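Local coordinates for protein chloramphenicol acetyltransferase (Aliivibrio fischeri, PDB 6PXA) that probably transfers an acetyl group from acetyl-CoA to chloramphenicol, as a hexapeptide-repeat acyltransferase, and binds taurocholic acid, at residues E12-N15 against L16-V20; C77-A80 against S81-F85; T182-I186 against K187-W191. All blocks are in the same frame, centred on the assembly; numbering follows the deposited sequence.

Contacts 1 and 2 lie on the left-handed beta-helix; contact 3 lies in the C-terminal helical part. Contacts 1 and 2 have centres about 12 Å apart. They touch where L16 CD1 meets I79 CD1 at 4.1 Å, and strands 14-15 and 78-80 share a sheet. Contact 3 touches neither. Its centre is about 24 Å from that of contact 1 and about 23 Å from that of contact 2, and its nearest atoms are about 10 Å and about 7 Å away. Contact 1 includes E12 and G13 of a taurocholate pocket. The side chain of A80 lies about 8 Å from a bound taurocholate. The side chain of W188 lies about 10 Å from a bound taurocholate.

Contact 1: residues E12-N15 against L16-V20; sequences EGQN and LKEQV. With TCH (taurocholic acid), chain M.
N15 holds its CG opposite the backbone N (chi1 -179°), which swings the amide forward along the chain to the backbone of E18. N15 OD1 accepts from E18 N at 3.1 Å. The bond is fairly straight (159° at the hydrogen), and the donor comes in nearly along the C=O axis. The side chain of N15 thus closes a short turn onto the residue three places on. The E18 side chain crosses that of N15 at about a right angle, and E18 CG lies 3.4 Å from N15 OD1. A water helps to tie the same two residues together. The water accepts from N15 N at 3.0 Å and donates a weak bond to E18 OE1.

Q14 and Q19 make a second pairing. The Q14 chain bends at chi2, while that of Q19 runs extended. Their terminal amides stack with planes 13° apart, and Q14 OE1 lies 3.5 Å from Q19 CD. This is a contact of flat faces, without a hydrogen bond between the two amides.

The turn follows strand 14-15, which pairs antiparallel with strand 32-34 and is the outermost strand, within this chain, of a sheet of the left-handed beta-helix. Q14 bonds to Y33 through the backbone. L16 turns inward to F42, V27 and I79. Its carbonyl O takes two backbone bonds, from Q19 N and V20 N. N15 O has no polar partner in the model. E18 CG lies 3.3 Å and Q19 CB 3.6 Å from N15 O.

K17 extends outward to a salt bridge with D29. Ahead of the turn, the backbone borders taurocholate. The ligand is hydrogen-bonded to L11 O and to S104 N of the second subunit; G13 CA only lies close to its O24, at 3.2 Å.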
# COMPACT_ATOMS: atom_id res chain seq x y z
N GLU B 12 17.62 10.60 9.00
CA GLU B 12 17.20 11.00 10.33
C GLU B 12 16.16 10.04 10.88
O GLU B 12 15.20 9.68 10.18
CB GLU B 12 16.61 12.41 10.32
CG GLU B 12 17.58 13.53 9.99
CD GLU B 12 16.91 14.90 10.08
OE1 GLU B 12 15.72 15.01 9.71
OE2 GLU B 12 17.56 15.86 10.54
N GLY B 13 16.32 9.68 12.15
CA GLY B 13 15.29 8.96 12.87
C GLY B 13 14.82 9.75 14.08
O GLY B 13 15.54 10.62 14.58
N GLN B 14 13.60 9.47 14.55
CA GLN B 14 13.00 10.14 15.70
C GLN B 14 12.89 9.15 16.85
O GLN B 14 12.14 8.18 16.77
CB GLN B 14 11.62 10.70 15.35
CG GLN B 14 11.61 12.19 15.07
CD GLN B 14 11.79 13.01 16.35
OE1 GLN B 14 11.57 12.52 17.45
NE2 GLN B 14 12.19 14.27 16.19
N ASN B 15 13.61 9.42 17.94
CA ASN B 15 13.43 8.64 19.16
C ASN B 15 12.00 8.79 19.66
O ASN B 15 11.53 9.91 19.91
CB ASN B 15 14.43 9.12 20.21
CG ASN B 15 14.34 8.34 21.51
OD1 ASN B 15 13.39 8.52 22.28
ND2 ASN B 15 15.32 7.48 21.76
N LEU B 16 11.30 7.66 19.80
CA LEU B 16 9.87 7.73 20.10
C LEU B 16 9.59 8.03 21.56
O LEU B 16 8.62 8.74 21.87
CB LEU B 16 9.19 6.42 19.70
CG LEU B 16 9.19 6.26 18.16
CD1 LEU B 16 8.56 4.96 17.71
CD2 LEU B 16 8.48 7.45 17.54
N LYS B 17 10.39 7.51 22.48
CA LYS B 17 10.08 7.68 23.90
C LYS B 17 10.14 9.15 24.33
O LYS B 17 9.35 9.57 25.18
CB LYS B 17 11.01 6.83 24.76
CG LYS B 17 10.70 6.94 26.25
CD LYS B 17 11.33 5.79 27.04
CE LYS B 17 11.06 5.94 28.55
NZ LYS B 17 11.41 4.71 29.30
N GLU B 18 11.05 9.93 23.74
CA GLU B 18 11.16 11.34 24.07
C GLU B 18 10.11 12.20 23.37
O GLU B 18 9.94 13.36 23.74
CB GLU B 18 12.56 11.87 23.71
CG GLU B 18 12.87 11.92 22.22
CD GLU B 18 14.22 12.57 21.91
OE1 GLU B 18 14.45 12.98 20.74
OE2 GLU B 18 15.06 12.67 22.84
N GLN B 19 9.41 11.65 22.37
CA GLN B 19 8.49 12.44 21.56
C GLN B 19 7.03 12.17 21.87
O GLN B 19 6.24 13.11 21.94
CB GLN B 19 8.75 12.18 20.07
CG GLN B 19 7.81 12.96 19.19
CD GLN B 19 8.11 12.78 17.72
OE1 GLN B 19 8.08 11.67 17.20
NE2 GLN B 19 8.41 13.89 17.05
N VAL B 20 6.67 10.90 22.09
CA VAL B 20 5.26 10.50 22.09
C VAL B 20 4.53 11.11 23.28
O VAL B 20 5.06 11.19 24.39
CB VAL B 20 5.17 8.97 22.08
CG1 VAL B 20 3.80 8.50 22.45
CG2 VAL B 20 5.62 8.45 20.69
C1 TCH M . 22.72 5.52 4.62
C2 TCH M . 23.85 6.41 5.24
C3 TCH M . 25.10 5.55 5.59
O3 TCH M . 26.02 6.33 6.25
C4 TCH M . 24.76 4.28 6.46
C5 TCH M . 23.59 3.44 5.90
C6 TCH M . 23.24 2.26 6.84
C7 TCH M . 22.40 2.69 8.11
O7 TCH M . 23.22 3.36 9.00
C8 TCH M . 21.19 3.58 7.73
C9 TCH M . 21.67 4.80 6.85
C10 TCH M . 22.35 4.33 5.54
C11 TCH M . 20.47 5.74 6.60
C12 TCH M . 19.74 6.14 7.78
O12 TCH M . 20.47 7.04 8.58
C13 TCH M . 19.40 4.88 8.76
C14 TCH M . 20.52 4.17 9.02
C15 TCH M . 20.01 2.97 9.96
C16 TCH M . 19.04 3.63 10.82
C17 TCH M . 18.91 5.07 10.30
C18 TCH M . 18.35 4.02 8.04
C19 TCH M . 21.38 3.45 4.75
O1S TCH M . 20.89 6.78 18.78
C20 TCH M . 17.56 5.57 10.52
C21 TCH M . 17.29 7.02 10.03
C22 TCH M . 17.46 5.65 12.07
C23 TCH M . 18.33 6.76 12.65
C24 TCH M . 18.22 6.75 14.17
N24 TCH M . 19.01 5.83 14.93
O24 TCH M . 17.48 7.49 14.71
C25 TCH M . 18.94 5.81 16.38
C26 TCH M . 20.01 4.85 16.86
S26 TCH M . 20.43 5.21 18.59
O2S TCH M . 19.04 4.97 19.44
O3S TCH M . 21.64 4.16 19.00
O HOH W 1 15.66 11.58 17.96

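Contact 2: residues C77-A80 against S81-F85; sequences CSIA and SGATF
A80 to A83 form a type II beta turn, with G82 at positive phi (73°) and A83 N bonded to A80 O at 3.2 Å (161° at the hydrogen), and the turn carries the chain from strand 78-80 to strand 84-86.

Inside the turn, I79 reaches two later side chains with separate branches. Its CG2 rests against A83 CB at 3.8 Å. Its CD1 comes to the ring edge of F85, near the ring plane, and is 3.9 Å from F85 CZ. I79 and F85 approach from opposite directions. With CG1 opposite the carbonyl carbon (chi1 -59°), the longer branch of I79 extends toward the ring. I130 of the next coil touches both A83 and F85.

The two strands lie in different sheets of the left-handed beta-helix, so the turn makes one corner of a coil. The S81 side chain leads away from strand 78-80. Its OG bonds to H38 ND1, and it packs on Y49 of the second subunit. T84 OG1 donates to G82 O at 3.1 Å, from above the carbonyl plane.

The chemistry is therefore divided. Aliphatic and aromatic carbon meets in the interior, while the bonds of G82 N with Y33 OH and of S81 O with S132 OG probably help to hold the corner.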
# COMPACT_ATOMS: atom_id res chain seq x y z
N CYS B 77 13.32 -1.04 18.94
CA CYS B 77 12.53 -1.33 17.76
C CYS B 77 12.87 -0.33 16.66
O CYS B 77 13.15 0.84 16.92
CB CYS B 77 11.03 -1.29 18.05
SG CYS B 77 10.48 -2.67 19.03
N SER B 78 12.84 -0.82 15.43
CA SER B 78 13.15 -0.02 14.25
C SER B 78 11.88 0.03 13.42
O SER B 78 11.44 -1.00 12.91
CB SER B 78 14.30 -0.63 13.43
OG SER B 78 15.50 -0.65 14.20
N ILE B 79 11.29 1.22 13.31
CA ILE B 79 10.02 1.39 12.61
C ILE B 79 10.27 2.23 11.35
O ILE B 79 10.56 3.43 11.44
CB ILE B 79 8.95 2.02 13.51
CG1 ILE B 79 8.72 1.12 14.74
CG2 ILE B 79 7.66 2.20 12.71
CD1 ILE B 79 7.56 1.58 15.61
N ALA B 80 10.10 1.62 10.18
CA ALA B 80 10.42 2.30 8.93
C ALA B 80 9.26 3.16 8.42
O ALA B 80 8.12 3.08 8.90
CB ALA B 80 10.84 1.30 7.85
N SER B 81 9.56 3.98 7.41
CA SER B 81 8.65 5.04 6.98
C SER B 81 7.30 4.46 6.54
O SER B 81 7.24 3.41 5.89
CB SER B 81 9.27 5.84 5.84
OG SER B 81 8.58 7.06 5.62
N GLY B 82 6.22 5.14 6.93
CA GLY B 82 4.89 4.74 6.52
C GLY B 82 4.34 3.50 7.18
O GLY B 82 3.22 3.10 6.85
N ALA B 83 5.08 2.86 8.08
CA ALA B 83 4.49 1.78 8.85
C ALA B 83 3.28 2.30 9.62
O ALA B 83 3.23 3.45 10.05
CB ALA B 83 5.54 1.17 9.79
N THR B 84 2.24 1.47 9.72
CA THR B 84 0.94 1.92 10.20
C THR B 84 0.41 0.96 11.25
O THR B 84 0.40 -0.26 11.04
CB THR B 84 -0.06 2.04 9.04
OG1 THR B 84 0.39 3.06 8.12
CG2 THR B 84 -1.42 2.45 9.56
N PHE B 85 0.01 1.52 12.39
CA PHE B 85 -0.69 0.80 13.45
C PHE B 85 -2.16 1.21 13.44
O PHE B 85 -2.50 2.37 13.70
CB PHE B 85 -0.05 1.09 14.81
CG PHE B 85 1.40 0.69 14.86
CD1 PHE B 85 1.76 -0.62 15.15
CD2 PHE B 85 2.39 1.61 14.56
CE1 PHE B 85 3.09 -0.99 15.17
CE2 PHE B 85 3.73 1.25 14.57
CZ PHE B 85 4.07 -0.07 14.89

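Contact 3: residues T182-I186 against K187-W191; sequences TLLVI and KWWDW
The W191 ring receives I186 O at its edge, and W188 CA lies over one face, toward the rim. W191 NE1 donates to I186 O at 2.8 Å. The bond is bent (141°), and the carbonyl oxygen sits somewhat out of the ring plane. On the same indole, W191 CZ2 packs against I186 CB at 4.2 Å. The W189 ring has K187 CA over one face, 3.9 Å above its plane and toward the rim. L184 CD2 meets its edge, 4.4 Å from W189 CH2. W189 in turn places CE3 over a face of W188, 3.6 Å above the plane and toward the rim.

W189 and W191 gather where helix 177-186 ends, with W188 behind W189. K187 N still bonds to L183 O, at 3.1 Å. K187 itself then leaves the helix with positive phi (48°). A short 3-10 segment, 188-190, follows, with D190 N bonded to K187 O. The reversal brings W189 and W191 back beside the last helical turn. It belongs to the C-terminal helical part that follows the beta-helix.

K187 CG stands anti to the carbonyl carbon (chi1 -56°) and the chain runs extended as far as CE, which lies 3.3 Å from L184 O. It bends only at its last bond. I186 packs on L211 and F215 of helix 208-219. Its side chain is about 9 Å from that of E210, which binds magnesium in another structure of this protein; no magnesium is bound to this chain here. W191 also meets the F215 ring. W188 faces F76 of its own chain and S99 of the second subunit, and D190 makes a salt bridge with K75.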
# COMPACT_ATOMS: atom_id res chain seq x y z
N THR B 182 17.06 -19.22 23.96
CA THR B 182 18.12 -18.63 24.77
C THR B 182 17.97 -17.12 24.84
O THR B 182 18.01 -16.52 25.93
CB THR B 182 19.48 -19.03 24.19
OG1 THR B 182 19.72 -20.41 24.49
CG2 THR B 182 20.59 -18.18 24.78
N LEU B 183 17.78 -16.48 23.69
CA LEU B 183 17.61 -15.03 23.67
C LEU B 183 16.40 -14.59 24.49
O LEU B 183 16.39 -13.48 25.04
CB LEU B 183 17.50 -14.54 22.21
CG LEU B 183 18.73 -14.79 21.33
CD1 LEU B 183 18.51 -14.32 19.86
CD2 LEU B 183 19.93 -14.09 21.92
N LEU B 184 15.39 -15.45 24.60
CA LEU B 184 14.18 -15.08 25.32
C LEU B 184 14.34 -15.19 26.83
O LEU B 184 13.54 -14.60 27.57
CB LEU B 184 13.00 -15.95 24.85
CG LEU B 184 12.62 -15.71 23.38
CD1 LEU B 184 11.38 -16.50 22.99
CD2 LEU B 184 12.39 -14.24 23.13
N VAL B 185 15.35 -15.90 27.30
CA VAL B 185 15.65 -15.97 28.73
C VAL B 185 16.57 -14.83 29.17
O VAL B 185 16.34 -14.19 30.20
CB VAL B 185 16.25 -17.34 29.09
CG1 VAL B 185 16.82 -17.33 30.51
CG2 VAL B 185 15.20 -18.44 28.95
N ILE B 186 17.62 -14.56 28.39
CA ILE B 186 18.61 -13.58 28.83
C ILE B 186 18.13 -12.15 28.59
O ILE B 186 18.53 -11.24 29.33
CB ILE B 186 19.98 -13.83 28.16
CG1 ILE B 186 19.91 -13.67 26.64
CG2 ILE B 186 20.54 -15.22 28.51
CD1 ILE B 186 21.25 -14.01 25.97
N LYS B 187 17.29 -11.92 27.58
CA LYS B 187 16.62 -10.64 27.39
C LYS B 187 17.59 -9.46 27.48
O LYS B 187 17.49 -8.61 28.36
CB LYS B 187 15.48 -10.45 28.39
CG LYS B 187 14.43 -11.55 28.40
CD LYS B 187 13.26 -11.13 29.26
CE LYS B 187 12.25 -12.25 29.45
NZ LYS B 187 12.59 -13.16 30.57
N TRP B 188 18.53 -9.41 26.52
CA TRP B 188 19.58 -8.40 26.56
C TRP B 188 19.03 -6.99 26.50
O TRP B 188 19.71 -6.05 26.93
CB TRP B 188 20.59 -8.59 25.40
CG TRP B 188 20.00 -8.33 23.99
CD1 TRP B 188 19.60 -9.27 23.10
CD2 TRP B 188 19.77 -7.04 23.35
NE1 TRP B 188 19.13 -8.67 21.95
CE2 TRP B 188 19.22 -7.31 22.08
CE3 TRP B 188 19.98 -5.71 23.73
CZ2 TRP B 188 18.87 -6.29 21.19
CZ3 TRP B 188 19.63 -4.71 22.86
CH2 TRP B 188 19.08 -4.99 21.60
N TRP B 189 17.81 -6.81 25.96
CA TRP B 189 17.20 -5.48 25.95
C TRP B 189 16.89 -4.97 27.35
O TRP B 189 16.71 -3.76 27.53
CB TRP B 189 15.94 -5.48 25.06
CG TRP B 189 15.09 -6.69 25.27
CD1 TRP B 189 14.17 -6.88 26.26
CD2 TRP B 189 15.10 -7.89 24.50
NE1 TRP B 189 13.60 -8.12 26.14
CE2 TRP B 189 14.15 -8.77 25.06
CE3 TRP B 189 15.80 -8.31 23.36
CZ2 TRP B 189 13.89 -10.03 24.54
CZ3 TRP B 189 15.54 -9.56 22.84
CH2 TRP B 189 14.60 -10.42 23.44
N ASP B 190 16.87 -5.84 28.36
CA ASP B 190 16.59 -5.42 29.72
C ASP B 190 17.85 -5.23 30.56
O ASP B 190 17.75 -4.78 31.70
CB ASP B 190 15.67 -6.45 30.39
CG ASP B 190 14.24 -6.35 29.90
OD1 ASP B 190 13.82 -5.25 29.49
OD2 ASP B 190 13.51 -7.37 29.96
N TRP B 191 19.03 -5.54 30.02
CA TRP B 191 20.28 -5.38 30.75
C TRP B 191 20.55 -3.90 31.04
O TRP B 191 20.13 -3.03 30.28
CB TRP B 191 21.45 -5.94 29.95
CG TRP B 191 21.41 -7.40 29.69
CD1 TRP B 191 20.47 -8.28 30.11
CD2 TRP B 191 22.37 -8.16 28.94
NE1 TRP B 191 20.77 -9.55 29.67
CE2 TRP B 191 21.94 -9.50 28.96
CE3 TRP B 191 23.54 -7.83 28.25
CZ2 TRP B 191 22.64 -10.52 28.30
CZ3 TRP B 191 24.24 -8.84 27.61
CH2 TRP B 191 23.79 -10.17 27.65